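Local coordinates for lipoprotein (Mycoplasma mycoides subsp. capri, PDB 7ADK), which is probably a membrane-anchored lipoprotein peptidase of the Mycoplasma DUF31 family, related to chymotrypsin-like enzymes of clan PA, at residues G273-A278 with S589-K594; P288-K293 with S449-G454; V545-L550 with K581-Y586. All coordinates share one frame; numbering follows the deposited sequence.

Interaction 1: residues G273-A278 with S589-K594; sequences GRNEKA and SDKKVK
Asn275 and Glu276 meet Lys591 with oxygen atoms, and the long aliphatic chain of that lysine is what spans the two loops: even the nearest CA atoms, those of Glu276 and Lys591, are 10.0 Å apart. Ahead of this pair, Arg274 shapes the turn. Its carbonyl O accepts from both Lys277 N and Ala278 N, closing a turn in which 275-277 have helical backbone angles without forming a regular helix, and one face of its guanidinium carries Glu276 CG above its centre. The outer end of Arg274 is engaged elsewhere, in a salt bridge with Asp630. Next comes Asn275, a marginal partner, since its OD1 stays 3.9 Å from Lys591 NZ. Glu276 makes the decisive contact: its OE1 lies 2.8 Å from Lys591 NZ, a hydrogen bond that is also a salt bridge. The ammonium approaches on the syn side and only 17° out of the carboxylate plane, while OE2 remains 3.6 Å from the same NZ, so one oxygen does the gripping. A bend at chi2 (-46°) folds the glutamate back, and the two side chains run nearly perpendicular. Lys591, by contrast, is extended from CG to NZ, and its ammonium also donates to Thr280 OG1, two residues beyond 273-278 in the same loop. Lys277 turns elsewhere, to Asn667 O. Lys591 itself is the centre of an inverse gamma turn, and Arg285 NE binds its carbonyl O. With 86 Å² buried and no fully buried residue taking part, this is a surface salt bridge between two irregular loops, secured at one charged point.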
loop_
_atom_site.group_PDB
_atom_site.type_symbol
_atom_site.label_atom_id
_atom_site.label_comp_id
_atom_site.label_asym_id
_atom_site.label_seq_id
_atom_site.Cartn_x
_atom_site.Cartn_y
_atom_site.Cartn_z
ATOM N N GLY B 273 -12.501 12.032 -2.805
ATOM C CA GLY B 273 -13.965 12.001 -2.833
ATOM C C GLY B 273 -14.624 12.969 -3.829
ATOM O O GLY B 273 -15.504 12.550 -4.574
ATOM N N ARG B 274 -14.231 14.249 -3.842
ATOM C CA ARG B 274 -14.925 15.361 -4.529
ATOM C C ARG B 274 -14.004 16.537 -4.854
ATOM O O ARG B 274 -12.910 16.631 -4.311
ATOM C CB ARG B 274 -16.159 15.841 -3.719
ATOM C CG ARG B 274 -15.832 16.620 -2.432
ATOM C CD ARG B 274 -17.008 17.450 -1.932
ATOM N NE ARG B 274 -16.690 18.247 -0.728
ATOM C CZ ARG B 274 -17.516 19.057 -0.084
ATOM N NH1 ARG B 274 -17.120 19.791 0.905
ATOM N NH2 ARG B 274 -18.773 19.163 -0.358
ATOM N N ASN B 275 -14.469 17.466 -5.683
ATOM C CA ASN B 275 -13.656 18.562 -6.218
ATOM C C ASN B 275 -13.154 19.547 -5.145
ATOM O O ASN B 275 -12.033 20.030 -5.195
ATOM C CB ASN B 275 -14.476 19.255 -7.313
ATOM C CG ASN B 275 -13.596 20.052 -8.253
ATOM O OD1 ASN B 275 -13.057 21.095 -7.928
ATOM N ND2 ASN B 275 -13.437 19.596 -9.469
ATOM N N GLU B 276 -13.954 19.817 -4.124
ATOM C CA GLU B 276 -13.555 20.707 -3.025
ATOM C C GLU B 276 -12.471 20.082 -2.130
ATOM O O GLU B 276 -11.839 20.774 -1.346
ATOM C CB GLU B 276 -14.762 21.156 -2.193
ATOM C CG GLU B 276 -16.016 21.586 -2.972
ATOM C CD GLU B 276 -15.782 22.536 -4.167
ATOM O OE1 GLU B 276 -14.942 23.460 -4.110
ATOM O OE2 GLU B 276 -16.475 22.375 -5.194
ATOM N N LYS B 277 -12.231 18.765 -2.249
ATOM C CA LYS B 277 -11.148 18.045 -1.561
ATOM C C LYS B 277 -9.889 17.998 -2.409
ATOM O O LYS B 277 -8.807 18.215 -1.900
ATOM C CB LYS B 277 -11.550 16.607 -1.210
ATOM C CG LYS B 277 -12.795 16.495 -0.341
ATOM C CD LYS B 277 -13.195 15.048 0.019
ATOM C CE LYS B 277 -12.584 14.490 1.314
ATOM N NZ LYS B 277 -13.389 14.815 2.523
ATOM N N ALA B 278 -9.977 17.738 -3.698
ATOM C CA ALA B 278 -8.842 17.790 -4.606
ATOM C C ALA B 278 -9.346 18.131 -5.997
ATOM O O ALA B 278 -10.477 17.829 -6.329
ATOM C CB ALA B 278 -8.104 16.466 -4.576
ATOM N N SER B 589 -5.032 30.736 -11.037
ATOM C CA SER B 589 -6.272 30.272 -10.386
ATOM C C SER B 589 -7.185 31.367 -9.773
ATOM O O SER B 589 -6.707 32.339 -9.175
ATOM C CB SER B 589 -5.912 29.258 -9.313
ATOM O OG SER B 589 -7.108 28.794 -8.734
ATOM N N ASP B 590 -8.511 31.161 -9.805
ATOM C CA ASP B 590 -9.479 31.954 -9.028
ATOM C C ASP B 590 -9.769 31.413 -7.607
ATOM O O ASP B 590 -10.095 32.218 -6.732
ATOM C CB ASP B 590 -10.780 32.160 -9.829
ATOM C CG ASP B 590 -10.722 33.289 -10.866
ATOM O OD1 ASP B 590 -11.789 33.683 -11.396
ATOM O OD2 ASP B 590 -9.634 33.816 -11.155
ATOM N N LYS B 591 -9.668 30.100 -7.352
ATOM C CA LYS B 591 -9.900 29.477 -6.033
ATOM C C LYS B 591 -8.714 29.676 -5.071
ATOM O O LYS B 591 -8.195 28.720 -4.497
ATOM C CB LYS B 591 -10.313 28.000 -6.156
ATOM C CG LYS B 591 -11.692 27.741 -6.779
ATOM C CD LYS B 591 -12.180 26.329 -6.417
ATOM C CE LYS B 591 -13.578 25.982 -6.928
ATOM N NZ LYS B 591 -14.002 24.625 -6.521
ATOM N N LYS B 592 -8.271 30.922 -4.890
ATOM C CA LYS B 592 -7.297 31.333 -3.861
ATOM C C LYS B 592 -7.884 31.208 -2.458
ATOM O O LYS B 592 -9.106 31.270 -2.296
ATOM C CB LYS B 592 -6.767 32.735 -4.122
ATOM C CG LYS B 592 -5.917 32.796 -5.396
ATOM C CD LYS B 592 -5.186 34.133 -5.503
ATOM C CE LYS B 592 -4.269 34.160 -6.713
ATOM N NZ LYS B 592 -5.003 34.176 -7.982
ATOM N N VAL B 593 -7.025 31.023 -1.450
ATOM C CA VAL B 593 -7.513 30.811 -0.080
ATOM C C VAL B 593 -8.141 32.058 0.539
ATOM O O VAL B 593 -7.761 33.192 0.245
ATOM C CB VAL B 593 -6.459 30.232 0.868
ATOM C CG1 VAL B 593 -5.828 28.978 0.289
ATOM C CG2 VAL B 593 -5.341 31.191 1.250
ATOM N N LYS B 594 -9.097 31.796 1.426
ATOM C CA LYS B 594 -9.792 32.707 2.342
ATOM C C LYS B 594 -9.684 32.131 3.755
ATOM O O LYS B 594 -9.294 30.984 3.907
ATOM C CB LYS B 594 -11.251 32.830 1.880
ATOM C CG LYS B 594 -11.447 33.587 0.563
ATOM C CD LYS B 594 -12.833 33.364 -0.044
ATOM C CE LYS B 594 -12.974 31.946 -0.589
ATOM N NZ LYS B 594 -14.273 31.694 -1.225
#

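Interaction 2: residues P288-K293 with S449-G454; sequences PNEEYK and SHVAKG
Two side chains of strand 289-293, Glu290 and Tyr292, face the short helix 449-452 and the turn that follows it, meeting Val451 and Gly454. The tight part of the contact is where Tyr292 and Gly454 bring the backbones nearest each other, with 6.2 Å between their CA atoms. Here Tyr292 CB packs 3.7 Å from Gly454 O; as glycine bears no side chain, the main chain of Gly454 itself lies beside the tyrosine. Glu290 adds plain side-chain packing, its OE2 lying 3.2 Å from the methyl Val451 CG1 with no hydrogen bond; at this resolution the short distance is no evidence of strain or of a special interaction. Glu290 reaches the methyl with CG set between its backbone N and carbonyl carbon (chi1 59°) and the rest of the chain extended. The looser part lies further along the ring, where Tyr292 CE2 is 4.3 Å from Val451 O, placed obliquely to the ring. That carbonyl is occupied within its own turn by Gly454 N. Tyr292 OH extends back to its own strand and gives a weak hydrogen bond to Glu290 OE1, so the two oxygens of Glu290 have different neighbours. The solvent side belongs to Lys453, which points away from the strand and binds Ser728 O; the four touching residues are all buried. His450 ND1 bonds to Asp539 OD2, a pairing consistent with the His-Asp pair of chymotrypsin-like peptidases. Around the contact, Tyr292 also touches Met459, strand 289-293 runs between 421-433 and 461-467, antiparallel to both, and helix 449-452 rests on strand 727-730 through Ser449 and His450.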
loop_
_atom_site.group_PDB
_atom_site.type_symbol
_atom_site.label_atom_id
_atom_site.label_comp_id
_atom_site.label_asym_id
_atom_site.label_seq_id
_atom_site.Cartn_x
_atom_site.Cartn_y
_atom_site.Cartn_z
ATOM N N PRO B 288 2.599 20.906 -1.028
ATOM C CA PRO B 288 3.826 20.217 -0.811
ATOM C C PRO B 288 3.833 19.367 0.454
ATOM O O PRO B 288 3.665 19.843 1.581
ATOM C CB PRO B 288 4.879 21.308 -0.774
ATOM C CG PRO B 288 4.152 22.582 -0.373
ATOM C CD PRO B 288 2.683 22.163 -0.314
ATOM N N ASN B 289 4.065 18.088 0.236
ATOM C CA ASN B 289 4.720 17.242 1.198
ATOM C C ASN B 289 6.159 17.774 1.159
ATOM O O ASN B 289 6.765 17.805 0.091
ATOM C CB ASN B 289 4.632 15.817 0.660
ATOM C CG ASN B 289 5.377 14.783 1.467
ATOM O OD1 ASN B 289 5.855 15.014 2.559
ATOM N ND2 ASN B 289 5.480 13.589 0.950
ATOM N N GLU B 290 6.677 18.298 2.259
ATOM C CA GLU B 290 7.993 18.949 2.265
ATOM C C GLU B 290 8.991 18.240 3.168
ATOM O O GLU B 290 8.621 17.658 4.192
ATOM C CB GLU B 290 7.869 20.452 2.566
ATOM C CG GLU B 290 7.214 20.731 3.929
ATOM C CD GLU B 290 7.686 22.020 4.613
ATOM O OE1 GLU B 290 8.447 22.810 4.000
ATOM O OE2 GLU B 290 7.307 22.225 5.791
ATOM N N GLU B 291 10.263 18.320 2.780
ATOM C CA GLU B 291 11.414 17.733 3.456
ATOM C C GLU B 291 12.513 18.787 3.637
ATOM O O GLU B 291 12.841 19.510 2.697
ATOM C CB GLU B 291 11.977 16.535 2.667
ATOM C CG GLU B 291 11.015 15.357 2.403
ATOM C CD GLU B 291 10.538 15.242 0.935
ATOM O OE1 GLU B 291 9.958 16.203 0.392
ATOM O OE2 GLU B 291 10.729 14.167 0.314
ATOM N N TYR B 292 13.129 18.833 4.816
ATOM C CA TYR B 292 14.366 19.564 5.084
ATOM C C TYR B 292 15.448 18.589 5.552
ATOM O O TYR B 292 15.255 17.931 6.568
ATOM C CB TYR B 292 14.134 20.619 6.168
ATOM C CG TYR B 292 13.112 21.675 5.828
ATOM C CD1 TYR B 292 13.395 22.575 4.798
ATOM C CD2 TYR B 292 11.882 21.742 6.514
ATOM C CE1 TYR B 292 12.490 23.580 4.454
ATOM C CE2 TYR B 292 10.946 22.728 6.132
ATOM C CZ TYR B 292 11.247 23.642 5.108
ATOM O OH TYR B 292 10.325 24.530 4.681
ATOM N N LYS B 293 16.571 18.490 4.840
ATOM C CA LYS B 293 17.622 17.515 5.144
ATOM C C LYS B 293 18.837 18.207 5.761
ATOM O O LYS B 293 19.343 19.184 5.215
ATOM C CB LYS B 293 17.928 16.706 3.873
ATOM C CG LYS B 293 18.186 15.231 4.207
ATOM C CD LYS B 293 18.488 14.386 2.958
ATOM C CE LYS B 293 18.476 12.882 3.290
ATOM N NZ LYS B 293 19.176 12.069 2.259
ATOM N N SER B 449 4.668 24.997 13.628
ATOM C CA SER B 449 5.930 25.478 14.204
ATOM C C SER B 449 6.967 24.383 14.474
ATOM O O SER B 449 8.142 24.564 14.167
ATOM C CB SER B 449 5.651 26.267 15.480
ATOM O OG SER B 449 6.755 27.033 15.830
ATOM N N HIS B 450 6.565 23.197 14.931
ATOM C CA HIS B 450 7.522 22.094 15.037
ATOM C C HIS B 450 7.987 21.515 13.689
ATOM O O HIS B 450 8.975 20.783 13.658
ATOM C CB HIS B 450 7.024 21.008 15.983
ATOM C CG HIS B 450 6.072 20.015 15.396
ATOM N ND1 HIS B 450 4.719 19.995 15.570
ATOM C CD2 HIS B 450 6.405 18.858 14.753
ATOM C CE1 HIS B 450 4.244 18.851 15.067
ATOM N NE2 HIS B 450 5.233 18.133 14.524
ATOM N N VAL B 451 7.324 21.843 12.573
ATOM C CA VAL B 451 7.799 21.523 11.219
ATOM C C VAL B 451 8.703 22.630 10.705
ATOM O O VAL B 451 9.789 22.354 10.211
ATOM C CB VAL B 451 6.630 21.209 10.262
ATOM C CG1 VAL B 451 7.055 21.077 8.801
ATOM C CG2 VAL B 451 5.935 19.917 10.674
ATOM N N ALA B 452 8.307 23.889 10.873
ATOM C CA ALA B 452 9.083 25.033 10.419
ATOM C C ALA B 452 10.443 25.185 11.130
ATOM O O ALA B 452 11.381 25.707 10.538
ATOM C CB ALA B 452 8.229 26.284 10.580
ATOM N N LYS B 453 10.611 24.702 12.372
ATOM C CA LYS B 453 11.912 24.643 13.066
ATOM C C LYS B 453 12.928 23.664 12.455
ATOM O O LYS B 453 14.092 23.700 12.830
ATOM C CB LYS B 453 11.754 24.506 14.589
ATOM C CG LYS B 453 11.552 23.107 15.188
ATOM C CD LYS B 453 11.666 23.167 16.723
ATOM C CE LYS B 453 11.635 21.787 17.396
ATOM N NZ LYS B 453 12.056 21.838 18.816
ATOM N N GLY B 454 12.529 22.839 11.491
ATOM C CA GLY B 454 13.448 22.059 10.672
ATOM C C GLY B 454 14.286 22.903 9.715
ATOM O O GLY B 454 15.294 22.430 9.198
#

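Interaction 3: residues V545-L550 with K581-Y586; sequences VDFAKL and KITNNY
Phe547 supplies the whole of the first segment's share, its ring meeting one methyl from each of Ile582 and Thr583. The contact is apolar throughout. Phe547 CZ lies 3.8 Å from Ile582 CG2, with Phe547 CE1 at 4.0 Å from the same methyl, and Phe547 CE2 is 3.9 Å from Thr583 CG2. Both methyls approach obliquely and on the same side of the ring plane, Ile582 CG2 by CZ and CE1 and Thr583 CG2 by CE2. Ile582 uses its CG2 branch, which stands opposite its backbone N across the CA-CB bond. Within its own segment the ring has a further partner on the opposite side of its plane: Val545 CG1 lies 3.6 Å above that face, displaced toward the rim. Leu464 and Phe491, from strands 461-467 and 486-493, also touch Phe547, while Ile582 packs on Phe489.

Hydrogen bonds do not cross between the segments but shape each side. With Thr583 chi1 at 65°, OG1 lies between the backbone N and carbonyl carbon and bonds back to Ile579 O in the preceding helix, while CG2, anti to the carbonyl carbon, meets the ring. Leu550 N to Phe547 O and Lys549 N to Asp546 O mark the short 3-10 segment 547-548 that follows strand 541-546. On the other side Arg466 binds the carbonyls of Lys581 and Ile582, holding the end of helix 575-582 to strand 461-467, and Tyr586 N closes a turn on Thr583 O.

The arrangement is thus apolar packing between the 3-10 turn following strand 541-546 and the C-terminal end of helix 575-582, lying against a curled antiparallel sheet, consistent with one of the two beta-barrels of the PA-clan peptidase fold.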
loop_
_atom_site.group_PDB
_atom_site.type_symbol
_atom_site.label_atom_id
_atom_site.label_comp_id
_atom_site.label_asym_id
_atom_site.label_seq_id
_atom_site.Cartn_x
_atom_site.Cartn_y
_atom_site.Cartn_z
ATOM N N VAL B 545 9.210 31.204 0.635
ATOM C CA VAL B 545 10.084 30.621 -0.378
ATOM C C VAL B 545 10.229 31.590 -1.549
ATOM O O VAL B 545 9.244 31.962 -2.187
ATOM C CB VAL B 545 9.570 29.246 -0.823
ATOM C CG1 VAL B 545 10.541 28.611 -1.794
ATOM C CG2 VAL B 545 9.381 28.272 0.332
ATOM N N ASP B 546 11.458 32.005 -1.853
ATOM C CA ASP B 546 11.766 32.938 -2.943
ATOM C C ASP B 546 12.359 32.194 -4.144
ATOM O O ASP B 546 13.567 31.974 -4.236
ATOM C CB ASP B 546 12.661 34.063 -2.404
ATOM C CG ASP B 546 12.882 35.232 -3.377
ATOM O OD1 ASP B 546 12.588 35.116 -4.579
ATOM O OD2 ASP B 546 13.304 36.304 -2.891
ATOM N N PHE B 547 11.491 31.743 -5.065
ATOM C CA PHE B 547 11.927 30.913 -6.191
ATOM C C PHE B 547 12.830 31.657 -7.187
ATOM O O PHE B 547 13.647 31.022 -7.851
ATOM C CB PHE B 547 10.714 30.335 -6.917
ATOM C CG PHE B 547 9.910 29.350 -6.099
ATOM C CD1 PHE B 547 10.477 28.097 -5.782
ATOM C CD2 PHE B 547 8.620 29.676 -5.660
ATOM C CE1 PHE B 547 9.741 27.175 -5.019
ATOM C CE2 PHE B 547 7.879 28.746 -4.905
ATOM C CZ PHE B 547 8.450 27.503 -4.586
ATOM N N ALA B 548 12.772 32.998 -7.250
ATOM C CA ALA B 548 13.678 33.798 -8.074
ATOM C C ALA B 548 15.140 33.758 -7.585
ATOM O O ALA B 548 16.050 34.136 -8.327
ATOM C CB ALA B 548 13.170 35.228 -8.142
ATOM N N LYS B 549 15.392 33.236 -6.374
ATOM C CA LYS B 549 16.712 32.775 -5.919
ATOM C C LYS B 549 16.700 31.344 -5.381
ATOM O O LYS B 549 17.438 31.026 -4.469
ATOM C CB LYS B 549 17.425 33.794 -5.014
ATOM C CG LYS B 549 16.708 34.132 -3.703
ATOM C CD LYS B 549 17.616 34.935 -2.770
ATOM C CE LYS B 549 16.802 35.683 -1.731
ATOM N NZ LYS B 549 17.612 36.345 -0.716
ATOM N N LEU B 550 15.903 30.462 -5.977
ATOM C CA LEU B 550 16.137 29.010 -5.956
ATOM C C LEU B 550 16.349 28.457 -7.370
ATOM O O LEU B 550 17.058 27.468 -7.541
ATOM C CB LEU B 550 14.980 28.261 -5.282
ATOM C CG LEU B 550 14.857 28.388 -3.764
ATOM C CD1 LEU B 550 13.633 27.630 -3.308
ATOM C CD2 LEU B 550 16.053 27.810 -3.027
ATOM N N LYS B 581 4.566 25.675 -12.979
ATOM C CA LYS B 581 4.524 24.208 -12.849
ATOM C C LYS B 581 4.864 23.727 -11.436
ATOM O O LYS B 581 4.253 22.772 -10.976
ATOM C CB LYS B 581 5.436 23.552 -13.898
ATOM C CG LYS B 581 4.933 23.687 -15.337
ATOM C CD LYS B 581 3.664 22.892 -15.682
ATOM C CE LYS B 581 3.873 21.377 -15.692
ATOM N NZ LYS B 581 2.673 20.674 -16.164
ATOM N N ILE B 582 5.734 24.397 -10.685
ATOM C CA ILE B 582 5.989 24.135 -9.260
ATOM C C ILE B 582 4.741 24.410 -8.412
ATOM O O ILE B 582 4.274 23.558 -7.657
ATOM C CB ILE B 582 7.199 24.973 -8.766
ATOM C CG1 ILE B 582 8.508 24.405 -9.334
ATOM C CG2 ILE B 582 7.301 24.979 -7.240
ATOM C CD1 ILE B 582 9.700 25.359 -9.284
ATOM N N THR B 583 4.169 25.613 -8.545
ATOM C CA THR B 583 3.087 26.129 -7.692
ATOM C C THR B 583 1.682 25.748 -8.168
ATOM O O THR B 583 0.723 26.391 -7.748
ATOM C CB THR B 583 3.189 27.649 -7.474
ATOM O OG1 THR B 583 3.004 28.365 -8.671
ATOM C CG2 THR B 583 4.536 28.015 -6.859
ATOM N N ASN B 584 1.533 24.763 -9.064
ATOM C CA ASN B 584 0.264 24.359 -9.693
ATOM C C ASN B 584 -0.559 25.557 -10.206
ATOM O O ASN B 584 -1.788 25.579 -10.168
ATOM C CB ASN B 584 -0.516 23.456 -8.739
ATOM C CG ASN B 584 -0.157 21.987 -8.777
ATOM O OD1 ASN B 584 0.013 21.394 -9.817
ATOM N ND2 ASN B 584 -0.145 21.320 -7.656
ATOM N N ASN B 585 0.144 26.583 -10.665
ATOM C CA ASN B 585 -0.353 27.847 -11.186
ATOM C C ASN B 585 -1.317 28.618 -10.255
ATOM O O ASN B 585 -2.293 29.199 -10.718
ATOM C CB ASN B 585 -0.865 27.626 -12.612
ATOM C CG ASN B 585 -0.833 28.885 -13.444
ATOM O OD1 ASN B 585 -0.373 29.944 -13.058
ATOM N ND2 ASN B 585 -1.304 28.819 -14.653
ATOM N N TYR B 586 -1.038 28.656 -8.951
ATOM C CA TYR B 586 -1.843 29.402 -7.956
ATOM C C TYR B 586 -2.034 30.897 -8.277
ATOM O O TYR B 586 -3.040 31.501 -7.901
ATOM C CB TYR B 586 -1.182 29.236 -6.575
ATOM C CG TYR B 586 -1.934 29.893 -5.438
ATOM C CD1 TYR B 586 -3.187 29.398 -5.033
ATOM C CD2 TYR B 586 -1.348 30.932 -4.690
ATOM C CE1 TYR B 586 -3.841 29.934 -3.911
ATOM C CE2 TYR B 586 -2.007 31.481 -3.572
ATOM C CZ TYR B 586 -3.261 30.977 -3.187
ATOM O OH TYR B 586 -3.921 31.447 -2.101
#

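From the N terminus, the loop 273-278 comes first, but interaction 1 closes only at 589-594, with 310 residues in between. Both other contacts fall within that span, in series: interaction 2 joins 288-293 to 449-454, and interaction 3 then joins 545-550 to 581-586, so none cross. Centres of interactions 2 and 3 are about 17 Å apart, nearest atoms about 6 Å. Interactions 1 and 3 adjoin: Tyr586 OH lies 3.2 Å from Val593 N, a probable hydrogen bond. Interactions 2 and 3 join helix 449-452 and the end of helix 575-582 to the same antiparallel sheet, while interaction 1 joins two surface loops, the second leading into strand 594-595 of the mixed sheet.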